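Side-chain contact in uncharacterized protein (Nitrosomonas europaea, PDB 6M0Q), which is of unknown function but occurs in a six-chain assembly with another protein, probably as a small partner of hydroxylamine oxidoreductase: residues L42-K47 against D51-H56. Residues are numbered along the deposited sequence; the frame is centred on the assembly and turned at random.
Sequences LACKDK and DVVKSH
V53 meets the end of helix 35-43 with both of its methyl groups, and the way these divide their neighbours illustrates how the two branches of one strand residue can pack against different parts of a helix end. With CG1 anti to the carbonyl carbon (chi1 -60°), CG2 falls between the backbone N and the carbonyl carbon and turns to the helix terminus, where it lies 3.8 Å from C44 SG and 3.9 Å from A43 CB. The other branch, CG1, comes up beside the carbonyl oxygen of A43, with A43 O 3.8 Å from it. The methyl of A43 is thus met by two partners, since H56 presents its imidazole edge: CE1 lies 3.7 Å from A43 CB, which sits close to the ring plane, so that A43 meets the edge of the ring and not a face. H56 also packs on L39 of the same helix and on acidic side chains of two chains of another protein, which places this end of the contact at the assembly interface.

The contact joins the end of helix 35-43 to strand 52-55, an outer strand of a three-stranded antiparallel sheet in strand order 1-3-2. The disulfide between C44 and C69 ties the end of that helix to the beginning of helix 69-83, and V53 packs on C69 as well, so apolar contact and covalent link meet at one place.

From C44 to K47 the chain makes a type II beta turn, with K47 N donating to C44 O over 3.2 Å. The turn brings K47 to D51, whose side chain it crosses at about a right angle. K47 touches with its aliphatic part, CB lying 3.6 Å from D51 OD1; the bend at chi2 (-73°) brings CD back to 3.8 Å from D51 OD1, and the extended remainder carries NZ off to 5.4 Å from that oxygen, too far for a salt bridge. That oxygen is instead hydrogen-bonded by the backbone N of K48.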
loop_
_atom_site.group_PDB
_atom_site.type_symbol
_atom_site.label_atom_id
_atom_site.label_comp_id
_atom_site.label_asym_id
_atom_site.label_seq_id
_atom_site.Cartn_x
_atom_site.Cartn_y
_atom_site.Cartn_z
ATOM N N LEU B 42 29.889 7.967 -17.784
ATOM C CA LEU B 42 29.390 9.204 -17.186
ATOM C C LEU B 42 30.352 9.749 -16.139
ATOM O O LEU B 42 30.553 10.964 -16.042
ATOM C CB LEU B 42 28.024 8.974 -16.553
ATOM C CG LEU B 42 26.912 8.639 -17.534
ATOM C CD1 LEU B 42 25.746 8.174 -16.721
ATOM C CD2 LEU B 42 26.545 9.855 -18.352
ATOM N N ALA B 43 30.940 8.866 -15.337
ATOM C CA ALA B 43 31.864 9.307 -14.306
ATOM C C ALA B 43 33.105 9.930 -14.917
ATOM O O ALA B 43 33.739 10.768 -14.278
ATOM C CB ALA B 43 32.248 8.131 -13.397
ATOM N N CYS B 44 33.450 9.556 -16.147
ATOM C CA CYS B 44 34.622 10.094 -16.811
ATOM C C CYS B 44 34.292 11.293 -17.659
ATOM O O CYS B 44 35.118 11.693 -18.485
ATOM C CB CYS B 44 35.297 9.008 -17.647
ATOM S SG CYS B 44 36.112 7.828 -16.536
ATOM N N LYS B 45 33.106 11.871 -17.468
ATOM C CA LYS B 45 32.712 13.044 -18.231
ATOM C C LYS B 45 33.576 14.232 -17.825
ATOM O O LYS B 45 33.676 14.567 -16.637
ATOM C CB LYS B 45 31.226 13.352 -18.028
ATOM C CG LYS B 45 30.678 14.386 -19.009
ATOM C CD LYS B 45 29.160 14.420 -19.018
ATOM C CE LYS B 45 28.641 15.271 -20.174
ATOM N NZ LYS B 45 27.150 15.204 -20.279
ATOM N N ASP B 46 34.224 14.843 -18.824
ATOM C CA ASP B 46 35.098 16.004 -18.640
ATOM C C ASP B 46 36.325 15.672 -17.794
ATOM O O ASP B 46 36.876 16.538 -17.111
ATOM C CB ASP B 46 34.327 17.185 -18.045
ATOM C CG ASP B 46 33.196 17.640 -18.947
ATOM O OD1 ASP B 46 33.444 17.826 -20.160
ATOM O OD2 ASP B 46 32.056 17.788 -18.449
ATOM N N LYS B 47 36.761 14.419 -17.839
ATOM C CA LYS B 47 37.988 13.988 -17.193
ATOM C C LYS B 47 39.053 13.750 -18.252
ATOM O O LYS B 47 38.755 13.520 -19.427
ATOM C CB LYS B 47 37.768 12.712 -16.374
ATOM C CG LYS B 47 36.751 12.861 -15.273
ATOM C CD LYS B 47 37.306 13.694 -14.140
ATOM C CE LYS B 47 36.363 13.694 -12.960
ATOM N NZ LYS B 47 36.761 14.716 -11.933
ATOM N N ASP B 51 42.883 10.246 -15.873
ATOM C CA ASP B 51 42.199 10.286 -14.582
ATOM C C ASP B 51 41.616 8.931 -14.208
ATOM O O ASP B 51 41.262 8.112 -15.059
ATOM C CB ASP B 51 41.088 11.333 -14.580
ATOM C CG ASP B 51 41.631 12.729 -14.451
ATOM O OD1 ASP B 51 41.017 13.661 -15.017
ATOM O OD2 ASP B 51 42.700 12.875 -13.806
ATOM N N VAL B 52 41.517 8.696 -12.910
ATOM C CA VAL B 52 41.008 7.439 -12.382
ATOM C C VAL B 52 39.795 7.763 -11.521
ATOM O O VAL B 52 39.841 8.689 -10.702
ATOM C CB VAL B 52 42.102 6.689 -11.594
ATOM C CG1 VAL B 52 41.547 5.457 -10.923
ATOM C CG2 VAL B 52 43.293 6.340 -12.539
ATOM N N VAL B 53 38.696 7.038 -11.742
ATOM C CA VAL B 53 37.488 7.222 -10.954
ATOM C C VAL B 53 37.102 5.894 -10.326
ATOM O O VAL B 53 37.536 4.818 -10.745
ATOM C CB VAL B 53 36.308 7.777 -11.783
ATOM C CG1 VAL B 53 36.652 9.142 -12.381
ATOM C CG2 VAL B 53 35.909 6.774 -12.864
ATOM N N LYS B 54 36.282 5.986 -9.293
ATOM C CA LYS B 54 35.699 4.793 -8.714
ATOM C C LYS B 54 34.593 4.266 -9.620
ATOM O O LYS B 54 33.842 5.039 -10.236
ATOM C CB LYS B 54 35.128 5.085 -7.336
ATOM C CG LYS B 54 36.155 5.352 -6.289
ATOM C CD LYS B 54 35.434 5.407 -4.985
ATOM C CE LYS B 54 36.021 6.413 -4.083
ATOM N NZ LYS B 54 35.118 6.692 -2.939
ATOM N N SER B 55 34.511 2.944 -9.703
ATOM C CA SER B 55 33.341 2.323 -10.280
ATOM C C SER B 55 32.119 2.736 -9.473
ATOM O O SER B 55 32.212 3.061 -8.283
ATOM C CB SER B 55 33.499 0.806 -10.274
ATOM O OG SER B 55 32.279 0.171 -10.668
ATOM N N HIS B 56 30.963 2.726 -10.128
ATOM C CA HIS B 56 29.705 2.908 -9.417
ATOM C C HIS B 56 29.069 1.587 -9.019
ATOM O O HIS B 56 28.050 1.600 -8.329
ATOM C CB HIS B 56 28.700 3.727 -10.254
ATOM C CG HIS B 56 28.953 5.205 -10.217
ATOM N ND1 HIS B 56 30.017 5.798 -10.874
ATOM C CD2 HIS B 56 28.294 6.206 -9.587
ATOM C CE1 HIS B 56 29.996 7.100 -10.651
ATOM N NE2 HIS B 56 28.954 7.375 -9.883
#